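Side-chain contacts in tRNA (guanine(9)-N1)-methyltransferase (PDB 4JWH), which methylates N1 of guanosine 9 in cytoplasmic tRNA, using S-adenosyl-L-methionine as the methyl donor: residues T147-G150 with G151-T155; Q225-A228 with S229-I233; Q256-E259 with I260-W264. All coordinates share one frame; numbering follows the deposited sequence.

In the fold
All three are local contacts within the one SPOUT-type methyltransferase domain, each on a different helix, and none touches another. Interaction 1 joins the loop after strand 143-147 to the first turn of helix 151-161, interaction 2 ends helix 223-231, and interaction 3 lies wholly inside helix 254-267. Interactions 1 and 2 are partly buried and lie about 16 and 17 Å from the chain's centre, measured centre to centre; interaction 3, at about 8 Å, is buried and includes V257 of the cofactor pocket. Chemistry follows place: an aromatic ring against aliphatic chains in the first, polar bonds with a water in the second, mainly aliphatic groups over helical carbonyls in the third.

Interaction 1: T147-G150 with G151-T155; sequences TNFG and GRLKT
F149 lies across L153 and K154 in a local aromatic-aliphatic contact, at the strand-to-helix connection between strand 143-147 and helix 151-161, part of a beta-alpha-beta crossover of the parallel sheet. The ring meets both side chains obliquely, and each crosses it at about a right angle. One half belongs to the leucine: CE2 of F149 is 3.6 Å from CD2 of L153. The other half belongs to the lysine, whose aliphatic root does the touching, with CE1 of F149 3.6 Å from CG of K154. Between them CZ of F149 reaches CA of K154 at 3.7 Å, which brings the far end of the ring onto the helix backbone itself. That reach comes from the first torsion of F149, which sets CG trans to its amide nitrogen (chi1 -167°) and swings the ring forward along the chain. Cutting F149 back to an alanine is likely to open a gap against L153 and the base of K154, leaving both without their aromatic partner.

A backbone bond closes the turn beside it. K154 N donates to O of G150 at 3.2 Å and nearly straight, 169° at the hydrogen, although the donor stands well above the carbonyl plane. G151 has a positive phi (58°), which a residue with a CB would adopt less readily. CB of K154 also rests on CA of G150, at 3.6 Å.

D113 accepts from the amides of R152 and L153, tying this first turn to another loop, while the R152 guanidinium donates to the backbone oxygen of M116. F149 also packs on Y171 and P173 of strand 171-173, and L153 turns to L124 and C125 of helix 118-137, which places the contact between that edge strand and that helix.

Interaction 2: Q225-A228 with S229-I233; sequences QNKA and SEQGI
S229 and E230 donate their amides to O of Q225 and of N226 in regular i to i+4 bonds before helix 223-231 ends in a Schellman motif, with G232 at positive phi and I233 N bonded back to O of A228 at 3.0 Å. S229 grips its acceptor twice: OG sits beside its own backbone nitrogen (chi1 -54°) and donates to O of Q225 at 2.8 Å, reaching that carbonyl from the face opposite to the amide. A water bridges the next turn, giving one hydrogen to O of K227 and one, at 3.1 Å, to OE2 of E230. K227 and Q231 run side by side in the same direction, with CE of the lysine 4.0 Å from NE2 of the glutamine. Their polar ends look elsewhere, K227 to a salt bridge with D109 and Q231 OE1 to the hydroxyl of Y178. Beyond the turn, CB of I233 lies 3.8 Å from O of A228. So O of Q225 is held by an amide and a hydroxyl, O of K227 by the Q231 amide and a water, and O of A228 by I233 N: a polar finish, although A228 of the last turn and I233 just past it are buried.

Interaction 3: Q256-E259 with I260-W264; sequences QVFE and ILSLW. With SAH (S-adenosyl-L-homocysteine), chain C.
I260 lays its side chain over the carbonyl of Q256 one turn back, its CG1 3.2 Å from O of Q256, while its own amide donates to the same oxygen. Having CG1 trans to the carbonyl carbon (chi1 -74°) folds that branch back along the helix, and CD1 continues beside the oxygen.

L261 repeats the pattern on the next carbonyl. Its CG is 3.2 Å from O of V257, and its amide bonds to that oxygen almost straight, at 170°. The two side chains meet as well, CD1 of L261 lying 4.2 Å from CG1 of V257. The other valine methyl faces S-adenosyl-L-homocysteine: CG2 of V257 is 3.5 Å from N9 of the adenine, with C8 close by. In the SPOUT fold the cofactor pocket is characteristically formed by a C-terminal trefoil knot; consistent with this, V257 of helix 254-267 lines the pocket here and holds an aliphatic group against the base. L192, G212 and K250 are among the residues that hydrogen-bond the ligand. V257, F258 and L261 also rest on I211 of strand 208-212, so the helix is docked on the parallel sheet beside the pocket.

S262 N donates to O of F258 at 3.0 Å. Its CB approaches CE2 of F258 obliquely at 4.1 Å.

L263 comes back over the carbonyl of E259: CG of L263 is 3.3 Å from O of E259, and the L263 amide is bonded to the same oxygen. The carboxylate of E259 turns the other way, OE1 accepting from ND2 of N255, while I260 and L263 both pack on V277 of helix 270-277.

Interaction 1: T147-G150 with G151-T155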
ATOM      1  N   THR A 147      -3.472   2.839  -8.942  1.00 20.80           N
ATOM      2  CA  THR A 147      -4.097   2.295 -10.158  1.00 21.53           C
ATOM      3  C   THR A 147      -5.629   2.249 -10.058  1.00 21.40           C
ATOM      4  O   THR A 147      -6.181   2.227  -8.952  1.00 22.00           O
ATOM      5  CB  THR A 147      -3.495   0.893 -10.546  1.00 22.18           C
ATOM      6  OG1 THR A 147      -3.679  -0.038  -9.466  1.00 21.19           O
ATOM      7  CG2 THR A 147      -1.990   1.006 -10.870  1.00 19.50           C
ATOM      8  N   ASN A 148      -6.301   2.197 -11.203  1.00 20.99           N
ATOM      9  CA  ASN A 148      -7.730   2.533 -11.320  1.00 22.47           C
ATOM     10  C   ASN A 148      -8.041   3.826 -10.575  1.00 22.62           C
ATOM     11  O   ASN A 148      -9.074   3.926  -9.945  1.00 23.81           O
ATOM     12  CB  ASN A 148      -8.643   1.418 -10.792  1.00 22.76           C
ATOM     13  CG  ASN A 148      -8.696   0.215 -11.710  1.00 24.01           C
ATOM     14  OD1 ASN A 148      -8.054  -0.793 -11.452  1.00 23.11           O
ATOM     15  ND2 ASN A 148      -9.484   0.311 -12.772  1.00 22.28           N
ATOM     16  N   PHE A 149      -7.119   4.777 -10.578  1.00 23.59           N
ATOM     17  CA  PHE A 149      -7.338   6.042  -9.848  1.00 24.63           C
ATOM     18  C   PHE A 149      -8.345   6.944 -10.567  1.00 25.54           C
ATOM     19  O   PHE A 149      -8.137   7.303 -11.717  1.00 25.63           O
ATOM     20  CB  PHE A 149      -6.023   6.769  -9.583  1.00 23.93           C
ATOM     21  CG  PHE A 149      -6.145   7.900  -8.583  1.00 24.63           C
ATOM     22  CD1 PHE A 149      -6.184   9.217  -9.012  1.00 25.77           C
ATOM     23  CD2 PHE A 149      -6.259   7.637  -7.211  1.00 24.47           C
ATOM     24  CE1 PHE A 149      -6.313  10.270  -8.084  1.00 26.94           C
ATOM     25  CE2 PHE A 149      -6.396   8.665  -6.293  1.00 25.54           C
ATOM     26  CZ  PHE A 149      -6.435   9.988  -6.729  1.00 26.72           C
ATOM     27  N   GLY A 150      -9.436   7.291  -9.884  1.00 26.25           N
ATOM     28  CA  GLY A 150     -10.503   8.099 -10.456  1.00 27.23           C
ATOM     29  C   GLY A 150     -11.684   8.205  -9.516  1.00 28.26           C
ATOM     30  O   GLY A 150     -11.551   7.988  -8.291  1.00 27.89           O
ATOM     31  N   GLY A 151     -12.837   8.566 -10.069  1.00 28.33           N
ATOM     32  CA  GLY A 151     -14.085   8.601  -9.293  1.00 28.37           C
ATOM     33  C   GLY A 151     -13.999   9.516  -8.076  1.00 28.32           C
ATOM     34  O   GLY A 151     -13.307  10.517  -8.101  1.00 28.18           O
ATOM     35  N   ARG A 152     -14.692   9.132  -7.011  1.00 28.57           N
ATOM     36  CA  ARG A 152     -14.888   9.968  -5.842  1.00 29.36           C
ATOM     37  C   ARG A 152     -13.616  10.148  -5.043  1.00 29.43           C
ATOM     38  O   ARG A 152     -13.426  11.171  -4.372  1.00 28.77           O
ATOM     39  CB  ARG A 152     -15.995   9.385  -4.962  1.00 29.67           C
ATOM     40  CG  ARG A 152     -17.412   9.657  -5.474  1.00 31.58           C
ATOM     41  CD  ARG A 152     -18.408   9.056  -4.492  1.00 36.50           C
ATOM     42  NE  ARG A 152     -18.172   7.627  -4.358  1.00 35.65           N
ATOM     43  CZ  ARG A 152     -18.312   6.926  -3.240  1.00 35.60           C
ATOM     44  NH1 ARG A 152     -18.671   7.491  -2.096  1.00 37.13           N
ATOM     45  NH2 ARG A 152     -18.075   5.637  -3.269  1.00 36.45           N
ATOM     46  N   LEU A 153     -12.728   9.159  -5.117  1.00 29.68           N
ATOM     47  CA  LEU A 153     -11.388   9.311  -4.517  1.00 29.47           C
ATOM     48  C   LEU A 153     -10.619  10.449  -5.187  1.00 28.78           C
ATOM     49  O   LEU A 153     -10.105  11.331  -4.506  1.00 30.22           O
ATOM     50  CB  LEU A 153     -10.599   7.976  -4.553  1.00 28.21           C
ATOM     51  CG  LEU A 153      -9.209   7.968  -3.916  1.00 29.03           C
ATOM     52  CD1 LEU A 153      -9.261   8.301  -2.388  1.00 25.39           C
ATOM     53  CD2 LEU A 153      -8.471   6.613  -4.161  1.00 27.11           C
ATOM     54  N   LYS A 154     -10.528  10.434  -6.512  1.00 28.86           N
ATOM     55  CA  LYS A 154      -9.795  11.476  -7.244  1.00 29.21           C
ATOM     56  C   LYS A 154     -10.420  12.876  -7.025  1.00 29.26           C
ATOM     57  O   LYS A 154      -9.717  13.851  -6.835  1.00 29.18           O
ATOM     58  CB  LYS A 154      -9.739  11.146  -8.741  1.00 28.75           C
ATOM     59  CG  LYS A 154      -8.934  12.143  -9.594  1.00 31.18           C
ATOM     60  CD  LYS A 154      -9.016  11.778 -11.083  1.00 32.45           C
ATOM     61  CE  LYS A 154      -8.129  12.673 -11.926  1.00 34.92           C
ATOM     62  NZ  LYS A 154      -8.496  14.115 -11.653  1.00 37.02           N
ATOM     63  N   THR A 155     -11.734  12.964  -7.076  1.00 29.88           N
ATOM     64  CA  THR A 155     -12.420  14.245  -6.772  1.00 31.71           C
ATOM     65  C   THR A 155     -12.057  14.736  -5.357  1.00 31.90           C
ATOM     66  O   THR A 155     -11.519  15.830  -5.187  1.00 31.33           O
ATOM     67  CB  THR A 155     -13.917  14.055  -6.912  1.00 31.40           C
ATOM     68  OG1 THR A 155     -14.184  13.575  -8.240  1.00 31.47           O
ATOM     69  CG2 THR A 155     -14.714  15.363  -6.622  1.00 33.32           C
TER

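Interaction 2: Q225-A228 with S229-I233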
ATOM      1  N   GLN A 225      -8.052 -10.963  -1.365  1.00 25.24           N
ATOM      2  CA  GLN A 225      -7.612 -12.315  -1.614  1.00 25.54           C
ATOM      3  C   GLN A 225      -8.336 -12.876  -2.842  1.00 24.27           C
ATOM      4  O   GLN A 225      -7.712 -13.518  -3.680  1.00 23.62           O
ATOM      5  CB  GLN A 225      -7.797 -13.207  -0.368  1.00 26.04           C
ATOM      6  CG  GLN A 225      -7.400 -14.703  -0.561  1.00 30.77           C
ATOM      7  CD  GLN A 225      -5.890 -14.934  -0.772  1.00 34.33           C
ATOM      8  OE1 GLN A 225      -5.057 -14.195  -0.270  1.00 35.14           O
ATOM      9  NE2 GLN A 225      -5.550 -15.981  -1.511  1.00 37.89           N
ATOM     10  N   ASN A 226      -9.640 -12.621  -2.955  1.00 24.10           N
ATOM     11  CA  ASN A 226     -10.434 -13.217  -4.047  1.00 23.81           C
ATOM     12  C   ASN A 226     -10.072 -12.648  -5.393  1.00 23.08           C
ATOM     13  O   ASN A 226     -10.022 -13.341  -6.396  1.00 23.00           O
ATOM     14  CB  ASN A 226     -11.934 -12.986  -3.808  1.00 23.39           C
ATOM     15  CG  ASN A 226     -12.516 -13.970  -2.795  1.00 25.77           C
ATOM     16  OD1 ASN A 226     -11.967 -15.039  -2.594  1.00 27.25           O
ATOM     17  ND2 ASN A 226     -13.589 -13.574  -2.112  1.00 27.14           N
ATOM     18  N   LYS A 227      -9.846 -11.352  -5.399  1.00 22.33           N
ATOM     19  CA  LYS A 227      -9.537 -10.616  -6.596  1.00 21.38           C
ATOM     20  C   LYS A 227      -8.218 -11.117  -7.191  1.00 21.45           C
ATOM     21  O   LYS A 227      -8.150 -11.439  -8.368  1.00 21.64           O
ATOM     22  CB  LYS A 227      -9.455  -9.121  -6.268  1.00 20.07           C
ATOM     23  CG  LYS A 227      -9.014  -8.284  -7.480  1.00 20.07           C
ATOM     24  CD  LYS A 227      -9.045  -6.824  -7.201  1.00 20.79           C
ATOM     25  CE  LYS A 227      -8.638  -6.073  -8.462  1.00 23.22           C
ATOM     26  NZ  LYS A 227      -8.842  -4.629  -8.227  1.00 22.89           N
ATOM     27  N   ALA A 228      -7.189 -11.215  -6.354  1.00 21.95           N
ATOM     28  CA  ALA A 228      -5.860 -11.624  -6.815  1.00 23.43           C
ATOM     29  C   ALA A 228      -5.835 -13.095  -7.247  1.00 24.61           C
ATOM     30  O   ALA A 228      -5.204 -13.416  -8.260  1.00 24.84           O
ATOM     31  CB  ALA A 228      -4.780 -11.347  -5.744  1.00 22.19           C
ATOM     32  N   SER A 229      -6.524 -13.970  -6.501  1.00 26.15           N
ATOM     33  CA  SER A 229      -6.641 -15.390  -6.903  1.00 27.80           C
ATOM     34  C   SER A 229      -7.266 -15.541  -8.272  1.00 28.33           C
ATOM     35  O   SER A 229      -6.723 -16.259  -9.138  1.00 28.88           O
ATOM     36  CB  SER A 229      -7.469 -16.203  -5.895  1.00 27.80           C
ATOM     37  OG  SER A 229      -6.922 -16.030  -4.621  1.00 30.81           O
ATOM     38  N   GLU A 230      -8.386 -14.850  -8.493  1.00 28.07           N
ATOM     39  CA  GLU A 230      -9.053 -14.909  -9.802  1.00 28.16           C
ATOM     40  C   GLU A 230      -8.121 -14.473 -10.920  1.00 27.81           C
ATOM     41  O   GLU A 230      -8.211 -14.989 -12.041  1.00 27.82           O
ATOM     42  CB  GLU A 230     -10.341 -14.083  -9.818  1.00 28.12           C
ATOM     43  CG  GLU A 230     -11.297 -14.350 -10.991  1.00 32.44           C
ATOM     44  CD  GLU A 230     -10.883 -13.687 -12.304  1.00 36.07           C
ATOM     45  OE1 GLU A 230     -11.297 -14.172 -13.380  1.00 40.35           O
ATOM     46  OE2 GLU A 230     -10.132 -12.698 -12.282  1.00 38.47           O
ATOM     47  N   GLN A 231      -7.221 -13.529 -10.636  1.00 27.46           N
ATOM     48  CA  GLN A 231      -6.238 -13.105 -11.653  1.00 28.05           C
ATOM     49  C   GLN A 231      -5.034 -14.043 -11.794  1.00 27.92           C
ATOM     50  O   GLN A 231      -4.230 -13.860 -12.696  1.00 28.86           O
ATOM     51  CB  GLN A 231      -5.707 -11.692 -11.360  1.00 27.24           C
ATOM     52  CG  GLN A 231      -6.746 -10.577 -11.448  1.00 29.37           C
ATOM     53  CD  GLN A 231      -6.249  -9.265 -10.841  1.00 28.54           C
ATOM     54  OE1 GLN A 231      -5.411  -9.256  -9.943  1.00 29.83           O
ATOM     55  NE2 GLN A 231      -6.776  -8.165 -11.321  1.00 28.42           N
ATOM     56  N   GLY A 232      -4.879 -14.991 -10.878  1.00 28.49           N
ATOM     57  CA  GLY A 232      -3.694 -15.848 -10.831  1.00 29.12           C
ATOM     58  C   GLY A 232      -2.434 -15.194 -10.265  1.00 29.71           C
ATOM     59  O   GLY A 232      -1.337 -15.560 -10.661  1.00 30.21           O
ATOM     60  N   ILE A 233      -2.589 -14.225  -9.360  1.00 28.99           N
ATOM     61  CA  ILE A 233      -1.460 -13.492  -8.761  1.00 29.45           C
ATOM     62  C   ILE A 233      -1.261 -13.963  -7.331  1.00 29.31           C
ATOM     63  O   ILE A 233      -2.219 -14.266  -6.623  1.00 28.46           O
ATOM     64  CB  ILE A 233      -1.699 -11.934  -8.766  1.00 29.59           C
ATOM     65  CG1 ILE A 233      -1.686 -11.374 -10.189  1.00 30.27           C
ATOM     66  CG2 ILE A 233      -0.661 -11.176  -7.927  1.00 30.99           C
ATOM     67  CD1 ILE A 233      -2.446 -10.061 -10.279  1.00 32.19           C
TER
HETATM   68  O   HOH W   1     -10.409 -10.516 -10.151  1.00 32.08           O

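Interaction 3: Q256-E259 with I260-W264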
ATOM      1  N   GLN A 256      -0.905   2.250   7.256  1.00 17.77           N
ATOM      2  CA  GLN A 256      -0.121   1.452   8.221  1.00 18.15           C
ATOM      3  C   GLN A 256       0.701   0.378   7.501  1.00 17.99           C
ATOM      4  O   GLN A 256       1.876   0.142   7.807  1.00 18.22           O
ATOM      5  CB  GLN A 256      -1.019   0.820   9.291  1.00 17.46           C
ATOM      6  CG  GLN A 256      -1.457   1.815  10.375  1.00 18.89           C
ATOM      7  CD  GLN A 256      -2.452   1.210  11.349  1.00 24.05           C
ATOM      8  OE1 GLN A 256      -3.287   0.391  10.962  1.00 22.96           O
ATOM      9  NE2 GLN A 256      -2.366   1.613  12.626  1.00 24.22           N
ATOM     10  N   VAL A 257       0.083  -0.265   6.527  1.00 18.41           N
ATOM     11  CA  VAL A 257       0.756  -1.333   5.785  1.00 18.32           C
ATOM     12  C   VAL A 257       1.884  -0.711   4.978  1.00 18.39           C
ATOM     13  O   VAL A 257       3.008  -1.178   5.008  1.00 18.06           O
ATOM     14  CB  VAL A 257      -0.255  -2.037   4.838  1.00 19.11           C
ATOM     15  CG1 VAL A 257       0.476  -2.939   3.840  1.00 16.97           C
ATOM     16  CG2 VAL A 257      -1.237  -2.854   5.680  1.00 18.70           C
ATOM     17  N   PHE A 258       1.587   0.379   4.280  1.00 18.85           N
ATOM     18  CA  PHE A 258       2.643   1.079   3.523  1.00 18.46           C
ATOM     19  C   PHE A 258       3.832   1.444   4.409  1.00 19.15           C
ATOM     20  O   PHE A 258       4.995   1.178   4.062  1.00 19.08           O
ATOM     21  CB  PHE A 258       2.143   2.341   2.814  1.00 17.68           C
ATOM     22  CG  PHE A 258       3.221   3.010   2.020  1.00 18.41           C
ATOM     23  CD1 PHE A 258       3.456   2.625   0.710  1.00 17.54           C
ATOM     24  CD2 PHE A 258       4.066   3.941   2.611  1.00 17.98           C
ATOM     25  CE1 PHE A 258       4.515   3.203  -0.037  1.00 16.59           C
ATOM     26  CE2 PHE A 258       5.130   4.502   1.893  1.00 17.46           C
ATOM     27  CZ  PHE A 258       5.341   4.118   0.560  1.00 17.86           C
ATOM     28  N   GLU A 259       3.540   2.094   5.539  1.00 18.56           N
ATOM     29  CA  GLU A 259       4.563   2.519   6.478  1.00 18.74           C
ATOM     30  C   GLU A 259       5.398   1.337   6.980  1.00 18.23           C
ATOM     31  O   GLU A 259       6.640   1.432   7.140  1.00 18.56           O
ATOM     32  CB  GLU A 259       3.911   3.267   7.655  1.00 19.00           C
ATOM     33  CG  GLU A 259       3.322   4.640   7.291  1.00 23.44           C
ATOM     34  CD  GLU A 259       2.331   5.124   8.357  1.00 29.71           C
ATOM     35  OE1 GLU A 259       1.649   6.129   8.129  1.00 27.52           O
ATOM     36  OE2 GLU A 259       2.203   4.450   9.421  1.00 33.00           O
ATOM     37  N   ILE A 260       4.728   0.214   7.254  1.00 16.53           N
ATOM     38  CA  ILE A 260       5.453  -0.972   7.704  1.00 16.19           C
ATOM     39  C   ILE A 260       6.412  -1.489   6.612  1.00 16.36           C
ATOM     40  O   ILE A 260       7.566  -1.793   6.899  1.00 15.93           O
ATOM     41  CB  ILE A 260       4.480  -2.067   8.185  1.00 17.05           C
ATOM     42  CG1 ILE A 260       3.888  -1.695   9.573  1.00 15.23           C
ATOM     43  CG2 ILE A 260       5.129  -3.491   8.150  1.00 17.69           C
ATOM     44  CD1 ILE A 260       2.572  -2.457   9.773  1.00 15.78           C
ATOM     45  N   LEU A 261       5.936  -1.576   5.371  1.00 16.04           N
ATOM     46  CA  LEU A 261       6.784  -2.015   4.247  1.00 16.43           C
ATOM     47  C   LEU A 261       8.002  -1.124   4.125  1.00 16.10           C
ATOM     48  O   LEU A 261       9.120  -1.612   4.012  1.00 16.75           O
ATOM     49  CB  LEU A 261       6.013  -2.017   2.930  1.00 16.65           C
ATOM     50  CG  LEU A 261       4.746  -2.890   2.910  1.00 18.56           C
ATOM     51  CD1 LEU A 261       4.042  -2.688   1.549  1.00 20.47           C
ATOM     52  CD2 LEU A 261       5.140  -4.364   3.107  1.00 19.34           C
ATOM     53  N   SER A 262       7.779   0.178   4.167  1.00 16.54           N
ATOM     54  CA  SER A 262       8.819   1.165   3.982  1.00 17.39           C
ATOM     55  C   SER A 262       9.861   1.068   5.098  1.00 18.48           C
ATOM     56  O   SER A 262      11.083   1.133   4.851  1.00 17.46           O
ATOM     57  CB  SER A 262       8.162   2.556   3.928  1.00 18.49           C
ATOM     58  OG  SER A 262       9.109   3.582   3.685  1.00 18.55           O
ATOM     59  N   LEU A 263       9.388   0.847   6.322  1.00 18.72           N
ATOM     60  CA  LEU A 263      10.301   0.687   7.446  1.00 19.97           C
ATOM     61  C   LEU A 263      11.087  -0.624   7.391  1.00 19.93           C
ATOM     62  O   LEU A 263      12.237  -0.708   7.850  1.00 19.78           O
ATOM     63  CB  LEU A 263       9.574   0.866   8.774  1.00 20.12           C
ATOM     64  CG  LEU A 263       9.228   2.349   9.057  1.00 23.09           C
ATOM     65  CD1 LEU A 263       8.379   2.515  10.336  1.00 22.76           C
ATOM     66  CD2 LEU A 263      10.442   3.216   9.138  1.00 21.17           C
ATOM     67  N   TRP A 264      10.486  -1.652   6.811  1.00 20.84           N
ATOM     68  CA  TRP A 264      11.215  -2.882   6.621  1.00 20.68           C
ATOM     69  C   TRP A 264      12.396  -2.643   5.677  1.00 21.34           C
ATOM     70  O   TRP A 264      13.490  -3.145   5.924  1.00 21.35           O
ATOM     71  CB  TRP A 264      10.342  -4.031   6.105  1.00 20.53           C
ATOM     72  CG  TRP A 264      11.133  -5.329   6.157  1.00 22.17           C
ATOM     73  CD1 TRP A 264      11.248  -6.172   7.215  1.00 21.71           C
ATOM     74  CD2 TRP A 264      11.946  -5.887   5.103  1.00 22.00           C
ATOM     75  NE1 TRP A 264      12.087  -7.232   6.897  1.00 22.48           N
ATOM     76  CE2 TRP A 264      12.518  -7.083   5.602  1.00 23.69           C
ATOM     77  CE3 TRP A 264      12.241  -5.487   3.790  1.00 21.10           C
ATOM     78  CZ2 TRP A 264      13.382  -7.887   4.833  1.00 22.27           C
ATOM     79  CZ3 TRP A 264      13.094  -6.275   3.026  1.00 23.00           C
ATOM     80  CH2 TRP A 264      13.654  -7.469   3.547  1.00 22.36           C
TER
HETATM   81  N   SAH C 401     -11.374  -6.515   3.552  1.00 20.00           N
HETATM   82  CA  SAH C 401     -10.360  -5.729   2.867  1.00 20.00           C
HETATM   83  CB  SAH C 401      -9.845  -4.692   3.901  1.00 20.00           C
HETATM   84  CG  SAH C 401      -8.389  -4.507   3.805  1.00 20.00           C
HETATM   85  SD  SAH C 401      -7.445  -3.322   4.683  1.00 20.00           S
HETATM   86  C   SAH C 401      -9.434  -6.704   2.152  1.00 20.00           C
HETATM   87  O   SAH C 401      -8.265  -6.564   1.954  1.00 20.00           O
HETATM   88  OXT SAH C 401      -9.899  -7.694   1.670  1.00 20.00           O
HETATM   89  C5' SAH C 401      -6.621  -2.509   3.373  1.00 20.00           C
HETATM   90  C4' SAH C 401      -5.394  -3.182   2.768  1.00 20.00           C
HETATM   91  O4' SAH C 401      -4.315  -3.246   3.648  1.00 20.00           O
HETATM   92  C3' SAH C 401      -5.568  -4.611   2.238  1.00 20.00           C
HETATM   93  O3' SAH C 401      -6.157  -4.652   0.971  1.00 20.00           O
HETATM   94  C2' SAH C 401      -4.186  -5.165   2.259  1.00 20.00           C
HETATM   95  O2' SAH C 401      -3.562  -4.815   1.066  1.00 20.00           O
HETATM   96  C1' SAH C 401      -3.604  -4.430   3.437  1.00 20.00           C
HETATM   97  N9  SAH C 401      -3.522  -5.252   4.657  1.00 20.00           N
HETATM   98  C8  SAH C 401      -4.124  -5.019   5.789  1.00 20.00           C
HETATM   99  N7  SAH C 401      -3.801  -5.883   6.715  1.00 20.00           N
HETATM  100  C5  SAH C 401      -2.933  -6.685   6.182  1.00 20.00           C
HETATM  101  C6  SAH C 401      -2.159  -7.853   6.604  1.00 20.00           C
HETATM  102  N6  SAH C 401      -2.279  -8.322   7.819  1.00 20.00           N
HETATM  103  N1  SAH C 401      -1.356  -8.411   5.731  1.00 20.00           N
HETATM  104  C2  SAH C 401      -1.231  -7.941   4.503  1.00 20.00           C
HETATM  105  N3  SAH C 401      -1.900  -6.913   4.046  1.00 20.00           N
HETATM  106  C4  SAH C 401      -2.746  -6.247   4.821  1.00 20.00           C